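Local atomic coordinates of TcpB (Brucella melitensis, PDB entry 4LQC), a protein that belongs to the TIR-domain family and is represented here by its TIR domain, an alpha/beta fold built round a parallel sheet. Residues F10-I15 with Y41-G46; F62-L67 with L96-K101; R30-K35 with I130-H135; G83-E88 with P112-K117. The protein carries 2 engineered substitutions. All coordinates share one frame; numbering follows the deposited sequence.

Contact 1 of 4, residues F10-I15 with Y41-G46; sequences FIAHAI and YTLKVG. Engineered in segment 10-15: Ala12 (natural residue Ser), Ile15 (natural residue Ser).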
loop_
_atom_site.group_PDB
_atom_site.type_symbol
_atom_site.label_atom_id
_atom_site.label_comp_id
_atom_site.label_asym_id
_atom_site.label_seq_id
_atom_site.Cartn_x
_atom_site.Cartn_y
_atom_site.Cartn_z
ATOM N N PHE B 10 -2.106 5.442 -21.522
ATOM C CA PHE B 10 -1.527 4.102 -21.585
ATOM C C PHE B 10 -1.231 3.745 -20.144
ATOM O O PHE B 10 -1.028 4.643 -19.314
ATOM C CB PHE B 10 -0.276 4.021 -22.468
ATOM C CG PHE B 10 0.919 4.788 -21.938
ATOM C CD1 PHE B 10 1.931 4.137 -21.231
ATOM C CD2 PHE B 10 1.038 6.153 -22.161
ATOM C CE1 PHE B 10 3.023 4.831 -20.757
ATOM C CE2 PHE B 10 2.133 6.856 -21.688
ATOM C CZ PHE B 10 3.124 6.195 -20.977
ATOM N N ILE B 11 -1.240 2.451 -19.828
ATOM C CA ILE B 11 -0.943 2.024 -18.462
ATOM C C ILE B 11 0.195 1.010 -18.388
ATOM O O ILE B 11 0.035 -0.166 -18.736
ATOM C CB ILE B 11 -2.202 1.540 -17.711
ATOM C CG1 ILE B 11 -1.833 1.063 -16.318
ATOM C CG2 ILE B 11 -2.898 0.450 -18.478
ATOM C CD1 ILE B 11 -3.001 1.083 -15.345
ATOM N N ALA B 12 1.357 1.512 -17.962
ATOM C CA ALA B 12 2.558 0.715 -17.783
ATOM C C ALA B 12 2.501 -0.019 -16.450
ATOM O O ALA B 12 2.189 0.572 -15.424
ATOM C CB ALA B 12 3.796 1.613 -17.837
ATOM N N HIS B 13 2.824 -1.306 -16.462
ATOM C CA HIS B 13 2.643 -2.123 -15.274
ATOM C C HIS B 13 3.528 -3.349 -15.367
ATOM O O HIS B 13 3.919 -3.763 -16.464
ATOM C CB HIS B 13 1.200 -2.589 -15.238
ATOM C CG HIS B 13 0.787 -3.329 -16.470
ATOM N ND1 HIS B 13 0.501 -2.692 -17.660
ATOM C CD2 HIS B 13 0.622 -4.652 -16.705
ATOM C CE1 HIS B 13 0.171 -3.591 -18.571
ATOM N NE2 HIS B 13 0.237 -4.789 -18.018
ATOM N N ALA B 14 3.853 -3.925 -14.219
ATOM C CA ALA B 14 4.527 -5.210 -14.190
ATOM C C ALA B 14 3.523 -6.284 -14.601
ATOM O O ALA B 14 2.322 -6.145 -14.368
ATOM C CB ALA B 14 5.068 -5.483 -12.797
ATOM N N ILE B 15 3.993 -7.355 -15.221
ATOM C CA ILE B 15 3.069 -8.397 -15.648
ATOM C C ILE B 15 2.297 -8.993 -14.476
ATOM O O ILE B 15 1.124 -9.330 -14.611
ATOM C CB ILE B 15 3.775 -9.527 -16.420
ATOM C CG1 ILE B 15 2.756 -10.620 -16.785
ATOM C CG2 ILE B 15 4.939 -10.089 -15.610
ATOM C CD1 ILE B 15 3.312 -11.724 -17.653
ATOM N N TYR B 41 1.911 -2.486 -22.998
ATOM C CA TYR B 41 2.650 -1.750 -21.991
ATOM C C TYR B 41 2.940 -2.577 -20.757
ATOM O O TYR B 41 3.143 -2.043 -19.675
ATOM C CB TYR B 41 1.932 -0.436 -21.668
ATOM C CG TYR B 41 1.991 0.475 -22.868
ATOM C CD1 TYR B 41 3.134 1.222 -23.129
ATOM C CD2 TYR B 41 0.947 0.537 -23.776
ATOM C CE1 TYR B 41 3.219 2.025 -24.239
ATOM C CE2 TYR B 41 1.023 1.352 -24.897
ATOM C CZ TYR B 41 2.163 2.086 -25.119
ATOM O OH TYR B 41 2.267 2.890 -26.227
ATOM N N THR B 42 2.980 -3.890 -20.932
ATOM C CA THR B 42 3.467 -4.752 -19.873
ATOM C C THR B 42 4.980 -4.641 -19.815
ATOM O O THR B 42 5.669 -4.744 -20.834
ATOM C CB THR B 42 3.080 -6.217 -20.103
ATOM O OG1 THR B 42 1.655 -6.337 -20.130
ATOM C CG2 THR B 42 3.624 -7.074 -18.992
ATOM N N LEU B 43 5.502 -4.417 -18.619
ATOM C CA LEU B 43 6.937 -4.247 -18.458
ATOM C C LEU B 43 7.531 -5.544 -17.950
ATOM O O LEU B 43 7.031 -6.133 -16.982
ATOM C CB LEU B 43 7.217 -3.117 -17.471
ATOM C CG LEU B 43 6.685 -1.780 -17.986
ATOM C CD1 LEU B 43 6.392 -0.836 -16.825
ATOM C CD2 LEU B 43 7.673 -1.171 -18.966
ATOM N N LYS B 44 8.585 -5.994 -18.618
ATOM C CA LYS B 44 9.252 -7.227 -18.245
ATOM C C LYS B 44 10.701 -6.909 -17.959
ATOM O O LYS B 44 11.205 -5.879 -18.408
ATOM C CB LYS B 44 9.166 -8.242 -19.385
ATOM C CG LYS B 44 7.751 -8.678 -19.724
ATOM C CD LYS B 44 7.740 -9.520 -20.979
ATOM C CE LYS B 44 6.421 -10.267 -21.134
ATOM N NZ LYS B 44 5.282 -9.352 -21.425
ATOM N N VAL B 45 11.367 -7.781 -17.208
ATOM C CA VAL B 45 12.809 -7.668 -17.022
ATOM C C VAL B 45 13.510 -7.555 -18.377
ATOM O O VAL B 45 13.263 -8.366 -19.273
ATOM C CB VAL B 45 13.368 -8.884 -16.266
ATOM C CG1 VAL B 45 14.878 -8.938 -16.393
ATOM C CG2 VAL B 45 12.947 -8.831 -14.804
ATOM N N GLY B 46 14.352 -6.536 -18.533
ATOM C CA GLY B 46 15.051 -6.323 -19.783
ATOM C C GLY B 46 14.538 -5.160 -20.617
ATOM O O GLY B 46 15.285 -4.607 -21.431
#
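Phe10 lays its CB over one face of the Tyr41 ring, 3.9 Å from the ring centroid and displaced toward the CD2-CE2 side. Its first torsion sets CG between the backbone N and the carbonyl carbon (chi1 67°), and the ring that follows brings CD1 to within 3.7 Å of Tyr41 CD1. The two side chains cross at about a right angle, with their ring planes inclined at 40°. Farther along the pair of strands, the His13 imidazole covers the neighbouring strand: Thr42 CA lies over one ring face, offset toward the rim. The ring is held from its own strand, since ND1 donates to Ile11 O at 2.8 Å, nearly in the ring plane. NE2 sits 3.0 Å from Thr42 OG1, and that hydroxyl is hydrogen-bonded to Lys18 NZ. Beneath these groups the backbones run parallel. Leu43 N donates to His13 O at 2.8 Å, almost in line with the carbonyl, while His13 N reaches Tyr41 O in a weak bond of 3.3 Å. Leu43 leaves the sheet on the face opposite Thr42, and its CD1 touches CB of the engineered Ala12 at 3.7 Å. At the exposed end, CB of the engineered Ile15 meets Thr42 CG2 at 3.6 Å. Strands 7-14 and 36-43, with helix 18-31 between them, form the first beta-alpha-beta unit of the TIR domain. Few backbone bonds join the strands here, so much of the contact rests on aromatic and aliphatic burial, with an imidazole held by a carbonyl of its own strand while Thr42 lies over one of its faces.

Contact 2 of 4, residues F62-L67 with L96-K101; sequences FGIVVL and LPIWHK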
loop_
_atom_site.group_PDB
_atom_site.type_symbol
_atom_site.label_atom_id
_atom_site.label_comp_id
_atom_site.label_asym_id
_atom_site.label_seq_id
_atom_site.Cartn_x
_atom_site.Cartn_y
_atom_site.Cartn_z
ATOM N N PHE B 62 -1.972 10.941 -21.508
ATOM C CA PHE B 62 -1.367 10.694 -20.204
ATOM C C PHE B 62 -0.766 9.303 -20.030
ATOM O O PHE B 62 -1.132 8.367 -20.720
ATOM C CB PHE B 62 -2.386 10.957 -19.099
ATOM C CG PHE B 62 -2.705 12.409 -18.918
ATOM C CD1 PHE B 62 -1.836 13.236 -18.221
ATOM C CD2 PHE B 62 -3.860 12.952 -19.456
ATOM C CE1 PHE B 62 -2.131 14.576 -18.049
ATOM C CE2 PHE B 62 -4.156 14.288 -19.296
ATOM C CZ PHE B 62 -3.299 15.101 -18.591
ATOM N N GLY B 63 0.169 9.189 -19.094
ATOM C CA GLY B 63 0.759 7.915 -18.748
ATOM C C GLY B 63 0.469 7.537 -17.304
ATOM O O GLY B 63 0.679 8.325 -16.372
ATOM N N ILE B 64 -0.047 6.326 -17.127
ATOM C CA ILE B 64 -0.247 5.756 -15.809
ATOM C C ILE B 64 0.844 4.723 -15.590
ATOM O O ILE B 64 1.099 3.876 -16.445
ATOM C CB ILE B 64 -1.620 5.062 -15.692
ATOM C CG1 ILE B 64 -2.758 6.049 -15.988
ATOM C CG2 ILE B 64 -1.807 4.485 -14.302
ATOM C CD1 ILE B 64 -4.131 5.396 -16.022
ATOM N N VAL B 65 1.506 4.807 -14.452
ATOM C CA VAL B 65 2.485 3.803 -14.078
ATOM C C VAL B 65 2.042 3.206 -12.748
ATOM O O VAL B 65 1.937 3.908 -11.738
ATOM C CB VAL B 65 3.863 4.418 -13.891
ATOM C CG1 VAL B 65 4.897 3.325 -13.746
ATOM C CG2 VAL B 65 4.206 5.319 -15.063
ATOM N N VAL B 66 1.761 1.913 -12.758
ATOM C CA VAL B 66 1.358 1.216 -11.555
ATOM C C VAL B 66 2.586 0.877 -10.709
ATOM O O VAL B 66 3.290 -0.097 -10.988
ATOM C CB VAL B 66 0.599 -0.054 -11.927
ATOM C CG1 VAL B 66 0.021 -0.728 -10.680
ATOM C CG2 VAL B 66 -0.495 0.300 -12.896
ATOM N N LEU B 67 2.830 1.691 -9.684
ATOM C CA LEU B 67 3.962 1.524 -8.781
ATOM C C LEU B 67 3.725 0.476 -7.704
ATOM O O LEU B 67 3.178 0.778 -6.654
ATOM C CB LEU B 67 4.254 2.847 -8.091
ATOM C CG LEU B 67 4.761 3.975 -8.989
ATOM C CD1 LEU B 67 5.247 5.118 -8.085
ATOM C CD2 LEU B 67 5.881 3.465 -9.872
ATOM N N LEU B 96 1.345 9.842 -14.439
ATOM C CA LEU B 96 0.559 9.746 -13.208
ATOM C C LEU B 96 0.815 8.399 -12.570
ATOM O O LEU B 96 0.224 7.399 -12.967
ATOM C CB LEU B 96 -0.938 9.843 -13.516
ATOM C CG LEU B 96 -1.302 10.900 -14.554
ATOM C CD1 LEU B 96 -2.739 10.729 -15.012
ATOM C CD2 LEU B 96 -1.076 12.279 -13.966
ATOM N N PRO B 97 1.703 8.367 -11.576
ATOM C CA PRO B 97 1.969 7.151 -10.810
ATOM C C PRO B 97 0.753 6.768 -10.002
ATOM O O PRO B 97 0.018 7.647 -9.539
ATOM C CB PRO B 97 3.058 7.596 -9.828
ATOM C CG PRO B 97 3.672 8.810 -10.460
ATOM C CD PRO B 97 2.531 9.494 -11.122
ATOM N N ILE B 98 0.547 5.470 -9.824
ATOM C CA ILE B 98 -0.403 4.997 -8.829
ATOM C C ILE B 98 0.314 4.029 -7.920
ATOM O O ILE B 98 0.882 3.030 -8.397
ATOM C CB ILE B 98 -1.581 4.271 -9.465
ATOM C CG1 ILE B 98 -2.378 5.242 -10.331
ATOM C CG2 ILE B 98 -2.489 3.707 -8.374
ATOM C CD1 ILE B 98 -3.402 4.544 -11.195
ATOM N N TRP B 99 0.304 4.329 -6.621
ATOM C CA TRP B 99 0.943 3.473 -5.627
ATOM C C TRP B 99 0.019 2.307 -5.361
ATOM O O TRP B 99 -1.159 2.505 -5.049
ATOM C CB TRP B 99 1.169 4.234 -4.324
ATOM C CG TRP B 99 2.218 5.319 -4.379
ATOM C CD1 TRP B 99 2.513 6.144 -5.437
ATOM C CD2 TRP B 99 3.130 5.673 -3.329
ATOM N NE1 TRP B 99 3.544 6.993 -5.097
ATOM C CE2 TRP B 99 3.941 6.721 -3.812
ATOM C CE3 TRP B 99 3.335 5.206 -2.028
ATOM C CZ2 TRP B 99 4.937 7.320 -3.028
ATOM C CZ3 TRP B 99 4.329 5.797 -1.254
ATOM C CH2 TRP B 99 5.118 6.839 -1.755
ATOM N N HIS B 100 0.527 1.087 -5.482
ATOM C CA HIS B 100 -0.315 -0.093 -5.243
ATOM C C HIS B 100 0.384 -1.146 -4.378
ATOM O O HIS B 100 1.341 -1.793 -4.802
ATOM C CB HIS B 100 -0.792 -0.681 -6.578
ATOM C CG HIS B 100 -1.789 -1.788 -6.446
ATOM N ND1 HIS B 100 -2.977 -1.649 -5.757
ATOM C CD2 HIS B 100 -1.781 -3.053 -6.931
ATOM C CE1 HIS B 100 -3.650 -2.786 -5.811
ATOM N NE2 HIS B 100 -2.948 -3.652 -6.523
ATOM N N LYS B 101 -0.099 -1.299 -3.154
ATOM C CA LYS B 101 0.444 -2.284 -2.222
ATOM C C LYS B 101 1.947 -2.108 -1.974
ATOM O O LYS B 101 2.685 -3.087 -1.817
ATOM C CB LYS B 101 0.073 -3.712 -2.670
ATOM C CG LYS B 101 -1.456 -3.951 -2.650
ATOM C CD LYS B 101 -1.931 -5.182 -3.445
ATOM C CE LYS B 101 -1.519 -6.504 -2.789
ATOM N NZ LYS B 101 -1.909 -6.598 -1.350
#
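Leu67 and Pro97 lie side by side and point the same way, with Leu67 CD1 3.7 Å from Pro97 CB. The same methyl meets Trp99 NE1 at 3.9 Å, but there the leucine and the indole cross obliquely. Val65 shares this face of the sheet. On the other face, Ile64 and Ile98 are set at a slant to each other. Ile64 CG2 is anti to its backbone N, and Ile98, with CG1 anti to its carbonyl carbon (chi1 -64°) and an extended chi2 (169°), brings CD1 to 3.5 Å from Ile64 CG2, tighter than usual for two methyl groups. Farther along that face Val66 and His100 run alongside each other, while the imidazole stacks on Phe21 and bonds Thr122 through ND1. At the other end, Leu96 CD1 approaches Phe62 CB at 4.1 Å. The backbones between these layers form a parallel ladder in the middle of the sheet. Val65 N bonds Leu96 O, and Val65 O receives Ile98 N at 2.8 Å; the valine thus straddles Pro97, whose missing N-H costs this ladder nothing. Leu67 repeats the pattern, its N donating to Ile98 O at 2.7 Å and its O accepting from His100 N at 2.9 Å, the latter donor well above the carbonyl plane. Just past the strand, Lys101 forms salt bridges with Glu69 and Glu106 of the second subunit. Strands 60-68 and 95-100 are thus joined by a ladder in which backbone N-H and C=O groups satisfy each other, with Ile64, Val66, Leu96 and Ile98 on one face and Val65, Leu67, Pro97 and Trp99 on the other.

Contact 3 of 4, residues R30-K35 with I130-H135; sequences RDLGAK and IAKELH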
loop_
_atom_site.group_PDB
_atom_site.type_symbol
_atom_site.label_atom_id
_atom_site.label_comp_id
_atom_site.label_asym_id
_atom_site.label_seq_id
_atom_site.Cartn_x
_atom_site.Cartn_y
_atom_site.Cartn_z
ATOM N N ARG B 30 -12.492 2.290 -19.157
ATOM C CA ARG B 30 -13.189 2.052 -20.417
ATOM C C ARG B 30 -14.686 2.188 -20.235
ATOM O O ARG B 30 -15.402 2.605 -21.143
ATOM C CB ARG B 30 -12.852 0.659 -20.960
ATOM C CG ARG B 30 -11.500 0.617 -21.644
ATOM C CD ARG B 30 -11.174 -0.707 -22.309
ATOM N NE ARG B 30 -9.849 -0.654 -22.933
ATOM C CZ ARG B 30 -9.095 -1.719 -23.196
ATOM N NH1 ARG B 30 -9.529 -2.940 -22.900
ATOM N NH2 ARG B 30 -7.893 -1.556 -23.742
ATOM N N ASP B 31 -15.162 1.855 -19.044
ATOM C CA ASP B 31 -16.588 1.927 -18.768
ATOM C C ASP B 31 -17.057 3.386 -18.682
ATOM O O ASP B 31 -18.231 3.684 -18.885
ATOM C CB ASP B 31 -16.905 1.162 -17.485
ATOM C CG ASP B 31 -18.375 0.869 -17.336
ATOM O OD1 ASP B 31 -19.044 0.532 -18.349
ATOM O OD2 ASP B 31 -18.865 0.979 -16.191
ATOM N N LEU B 32 -16.130 4.288 -18.386
ATOM C CA LEU B 32 -16.427 5.715 -18.312
ATOM C C LEU B 32 -16.224 6.324 -19.688
ATOM O O LEU B 32 -16.487 7.502 -19.900
ATOM C CB LEU B 32 -15.518 6.418 -17.282
ATOM C CG LEU B 32 -15.554 5.920 -15.822
ATOM C CD1 LEU B 32 -14.525 6.630 -14.940
ATOM C CD2 LEU B 32 -16.937 6.079 -15.229
ATOM N N GLY B 33 -15.736 5.517 -20.622
ATOM C CA GLY B 33 -15.560 5.966 -21.993
ATOM C C GLY B 33 -14.166 6.442 -22.371
ATOM O O GLY B 33 -13.971 6.971 -23.463
ATOM N N ALA B 34 -13.197 6.252 -21.482
ATOM C CA ALA B 34 -11.822 6.622 -21.774
ATOM C C ALA B 34 -11.157 5.624 -22.727
ATOM O O ALA B 34 -11.423 4.428 -22.674
ATOM C CB ALA B 34 -11.018 6.754 -20.475
ATOM N N LYS B 35 -10.299 6.116 -23.607
ATOM C CA LYS B 35 -9.505 5.225 -24.442
ATOM C C LYS B 35 -8.150 4.929 -23.783
ATOM O O LYS B 35 -7.395 5.847 -23.474
ATOM C CB LYS B 35 -9.346 5.819 -25.854
ATOM C CG LYS B 35 -10.694 6.280 -26.443
ATOM C CD LYS B 35 -10.607 6.755 -27.904
ATOM C CE LYS B 35 -10.855 8.263 -28.024
ATOM N NZ LYS B 35 -12.074 8.734 -27.274
ATOM N N ILE B 130 -10.719 5.928 -8.381
ATOM C CA ILE B 130 -9.503 6.281 -9.107
ATOM C C ILE B 130 -9.801 6.471 -10.590
ATOM O O ILE B 130 -9.255 7.372 -11.255
ATOM C CB ILE B 130 -8.422 5.202 -8.912
ATOM C CG1 ILE B 130 -7.836 5.314 -7.502
ATOM C CG2 ILE B 130 -7.326 5.334 -9.959
ATOM C CD1 ILE B 130 -6.799 4.260 -7.194
ATOM N N ALA B 131 -10.685 5.628 -11.104
ATOM C CA ALA B 131 -11.127 5.741 -12.484
ATOM C C ALA B 131 -11.746 7.119 -12.727
ATOM O O ALA B 131 -11.377 7.808 -13.683
ATOM C CB ALA B 131 -12.107 4.638 -12.802
ATOM N N LYS B 132 -12.663 7.522 -11.847
ATOM C CA LYS B 132 -13.346 8.812 -11.958
ATOM C C LYS B 132 -12.355 9.971 -11.992
ATOM O O LYS B 132 -12.444 10.863 -12.842
ATOM C CB LYS B 132 -14.326 9.008 -10.791
ATOM C CG LYS B 132 -15.430 7.989 -10.760
ATOM C CD LYS B 132 -16.529 8.329 -9.732
ATOM C CE LYS B 132 -17.708 7.334 -9.832
ATOM N NZ LYS B 132 -18.516 7.208 -8.564
ATOM N N GLU B 133 -11.402 9.944 -11.067
ATOM C CA GLU B 133 -10.407 10.995 -10.952
ATOM C C GLU B 133 -9.529 11.093 -12.184
ATOM O O GLU B 133 -9.247 12.192 -12.674
ATOM C CB GLU B 133 -9.540 10.743 -9.733
ATOM C CG GLU B 133 -8.578 11.858 -9.430
ATOM C CD GLU B 133 -8.454 12.082 -7.951
ATOM O OE1 GLU B 133 -9.389 11.686 -7.227
ATOM O OE2 GLU B 133 -7.435 12.648 -7.506
ATOM N N LEU B 134 -9.074 9.945 -12.675
ATOM C CA LEU B 134 -8.265 9.923 -13.885
ATOM C C LEU B 134 -9.102 10.421 -15.048
ATOM O O LEU B 134 -8.621 11.201 -15.871
ATOM C CB LEU B 134 -7.764 8.506 -14.162
ATOM C CG LEU B 134 -6.696 7.992 -13.202
ATOM C CD1 LEU B 134 -6.521 6.488 -13.344
ATOM C CD2 LEU B 134 -5.388 8.707 -13.502
ATOM N N HIS B 135 -10.360 9.970 -15.103
ATOM C CA HIS B 135 -11.277 10.359 -16.171
ATOM C C HIS B 135 -11.469 11.874 -16.244
ATOM O O HIS B 135 -11.591 12.437 -17.335
ATOM C CB HIS B 135 -12.629 9.658 -16.009
ATOM C CG HIS B 135 -13.651 10.072 -17.023
ATOM N ND1 HIS B 135 -13.720 9.519 -18.285
ATOM C CD2 HIS B 135 -14.657 10.979 -16.957
ATOM C CE1 HIS B 135 -14.718 10.068 -18.953
ATOM N NE2 HIS B 135 -15.299 10.963 -18.172
#
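Leu32 and His135 meet through their first torsions: Leu32 CG stands anti to its carbonyl carbon (chi1 -58°), and His135 CG stands anti to its backbone N (chi1 176°), which puts CG on the side facing the leucine; chi2 (83°) then turns a ring face to it. Leu32 CB lies over that face, 4.1 Å from the ring centroid, nearest to His135 ND1 at 3.7 Å. Beyond CB the leucine reaches across to helix 127-136, where CD1 settles on the backbone of the preceding turn, 3.6 Å from Ala131 C, and on the alanine methyl, with Ala131 CB at 3.8 Å. His135 CB also touches this CD1, so the leucine packs between a histidine and an alanine one helical turn apart. Round the ring, Leu32 O comes to 3.3 Å from His135 CE1, and Ala34 CB lies at the ring edge, near its plane. The chain direction that permits this arrangement comes from the end of helix 18-31. Gly33, with positive phi, closes a Schellman motif, its N returning to Arg30 O at 3.0 Å, after which the chain turns into Ala34. Deeper between the same helices, Ala131 also packs on Ala28 and Leu29. The contact thus joins the C-terminal end of helix 18-31 to helix 127-136, on the flank of the TIR-domain sheet that both helices cover. It holds by dispersion and a CH-pi approach rather than by polar pairing: His135 ND1 is buried here without a hydrogen-bond partner in the model, while Leu32 remains exposed at the edge of the contact.

Contact 4 of 4, residues G83-E88 with P112-K117; sequences GLTAME and PSLADK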
loop_
_atom_site.group_PDB
_atom_site.type_symbol
_atom_site.label_atom_id
_atom_site.label_comp_id
_atom_site.label_asym_id
_atom_site.label_seq_id
_atom_site.Cartn_x
_atom_site.Cartn_y
_atom_site.Cartn_z
ATOM N N GLY B 83 13.127 9.953 -13.396
ATOM C CA GLY B 83 12.644 10.602 -14.608
ATOM C C GLY B 83 11.126 10.645 -14.734
ATOM O O GLY B 83 10.570 11.554 -15.352
ATOM N N LEU B 84 10.454 9.665 -14.142
ATOM C CA LEU B 84 8.999 9.614 -14.134
ATOM C C LEU B 84 8.408 10.864 -13.478
ATOM O O LEU B 84 7.247 11.213 -13.717
ATOM C CB LEU B 84 8.536 8.367 -13.370
ATOM C CG LEU B 84 8.929 7.028 -14.005
ATOM C CD1 LEU B 84 8.341 5.868 -13.225
ATOM C CD2 LEU B 84 8.477 6.960 -15.457
ATOM N N THR B 85 9.218 11.541 -12.661
ATOM C CA THR B 85 8.758 12.717 -11.912
ATOM C C THR B 85 8.978 14.032 -12.667
ATOM O O THR B 85 8.557 15.093 -12.211
ATOM C CB THR B 85 9.456 12.839 -10.527
ATOM O OG1 THR B 85 10.862 13.049 -10.712
ATOM C CG2 THR B 85 9.250 11.587 -9.696
ATOM N N ALA B 86 9.638 13.967 -13.816
ATOM C CA ALA B 86 9.998 15.188 -14.534
ATOM C C ALA B 86 8.829 15.841 -15.283
ATOM O O ALA B 86 8.071 15.171 -15.986
ATOM C CB ALA B 86 11.168 14.928 -15.475
ATOM N N MET B 87 8.689 17.155 -15.108
ATOM C CA MET B 87 7.704 17.956 -15.835
ATOM C C MET B 87 8.122 18.188 -17.284
ATOM O O MET B 87 9.259 17.906 -17.671
ATOM C CB MET B 87 7.503 19.314 -15.155
ATOM C CG MET B 87 6.555 19.305 -13.966
ATOM S SD MET B 87 4.818 19.163 -14.462
ATOM C CE MET B 87 4.620 20.589 -15.529
ATOM N N GLU B 88 7.187 18.712 -18.076
ATOM C CA GLU B 88 7.428 19.013 -19.484
ATOM C C GLU B 88 7.740 20.498 -19.663
ATOM O O GLU B 88 8.739 20.868 -20.282
ATOM C CB GLU B 88 6.207 18.636 -20.335
ATOM C CG GLU B 88 5.802 17.158 -20.296
ATOM C CD GLU B 88 6.522 16.319 -21.337
ATOM O OE1 GLU B 88 5.882 15.913 -22.331
ATOM O OE2 GLU B 88 7.731 16.060 -21.164
ATOM N N PRO B 112 13.690 8.316 -3.953
ATOM C CA PRO B 112 13.220 9.362 -3.043
ATOM C C PRO B 112 12.333 10.393 -3.731
ATOM O O PRO B 112 11.350 10.826 -3.135
ATOM C CB PRO B 112 14.531 9.991 -2.549
ATOM C CG PRO B 112 15.467 8.843 -2.505
ATOM C CD PRO B 112 15.119 8.015 -3.731
ATOM N N SER B 113 12.659 10.780 -4.961
ATOM C CA SER B 113 11.834 11.754 -5.681
ATOM C C SER B 113 10.433 11.212 -5.989
ATOM O O SER B 113 9.434 11.924 -5.869
ATOM C CB SER B 113 12.530 12.210 -6.958
ATOM O OG SER B 113 13.200 11.122 -7.562
ATOM N N LEU B 114 10.362 9.944 -6.365
ATOM C CA LEU B 114 9.078 9.299 -6.595
ATOM C C LEU B 114 8.289 9.169 -5.280
ATOM O O LEU B 114 7.064 9.267 -5.266
ATOM C CB LEU B 114 9.325 7.923 -7.199
ATOM C CG LEU B 114 8.296 7.333 -8.144
ATOM C CD1 LEU B 114 7.753 8.384 -9.098
ATOM C CD2 LEU B 114 8.976 6.227 -8.912
ATOM N N ALA B 115 9.001 8.959 -4.176
ATOM C CA ALA B 115 8.364 8.716 -2.881
ATOM C C ALA B 115 7.746 9.987 -2.292
ATOM O O ALA B 115 6.859 9.927 -1.414
ATOM C CB ALA B 115 9.360 8.104 -1.898
ATOM N N ASP B 116 8.222 11.132 -2.774
ATOM C CA ASP B 116 7.726 12.411 -2.297
ATOM C C ASP B 116 6.757 13.055 -3.276
ATOM O O ASP B 116 6.012 13.967 -2.905
ATOM C CB ASP B 116 8.894 13.350 -1.994
ATOM C CG ASP B 116 9.724 12.871 -0.822
ATOM O OD1 ASP B 116 9.148 12.189 0.059
ATOM O OD2 ASP B 116 10.941 13.165 -0.783
ATOM N N LYS B 117 6.766 12.572 -4.516
ATOM C CA LYS B 117 5.814 13.012 -5.522
ATOM C C LYS B 117 4.414 12.483 -5.217
ATOM O O LYS B 117 4.174 11.271 -5.197
ATOM C CB LYS B 117 6.252 12.559 -6.907
ATOM C CG LYS B 117 5.372 13.077 -8.028
ATOM C CD LYS B 117 5.624 12.308 -9.319
ATOM C CE LYS B 117 4.633 12.695 -10.393
ATOM N NZ LYS B 117 5.023 12.097 -11.721
#
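Thr85 presses its CG2 methyl into helix 112-116, at the place where the type I beta turn from Gly83 to Ala86, at the end of helix 78-83, meets that helix in the alpha/beta fold of the TIR domain. The tight part is aliphatic. Thr85 CG2 lies 3.6 Å from Leu114 CD1 and 3.7 Å from Lys117 CD, so one methyl rests on a leucine of the helix and on the lysine just past its end. The threonine and leucine are set at a slant, whereas the threonine and lysine slide past each other in opposite directions. Lys117 can do this because CG is anti to its backbone N (chi1 -175°) and the chain beyond remains extended, passing alongside the threonine as far as the carbonyl of Leu84. Leu84, more deeply buried, adds a wider approach from CB to Leu114 CD1, at 4.3 Å. The looser side lies toward Ser113, where Thr85 OG1 stays 4.2 Å from Ser113 CB. There the hydroxyls look elsewhere: Thr85 OG1 bonds Asp82 O, and Ser113 OG bonds Ser111 OG. Ala86 turns its methyl away from the helix; Met87 and Glu88 are exposed, and the model breaks off directly after them. The one polar link across the contact comes at the tip of the lysine, whose amino group also bonds Ile95 O: Lys117 NZ makes a weak 3.1 Å hydrogen bond to Leu84 O.

Overall arrangement
From the N terminus, contact 1 closes the first loop, bringing strand 36-43 beside strand 7-14 after helix 18-31. Contact 3 opens at the end of that helix, inside the first loop, and closes only near the C terminus, so contacts 1 and 3 cross. Contact 2 follows contact 1 in series and lies nested within the loop of contact 3; the sheet joins contacts 1 and 2 directly, as Ala12 N approaches Ile64 O. Contact 4 is nested in contact 3 too, but crosses contact 2. On one sheet face Leu96 and Ile64 pack against Leu134 of contact 3; on the other, Trp99 and Leu67 meet Leu114 and Ala115 of contact 4.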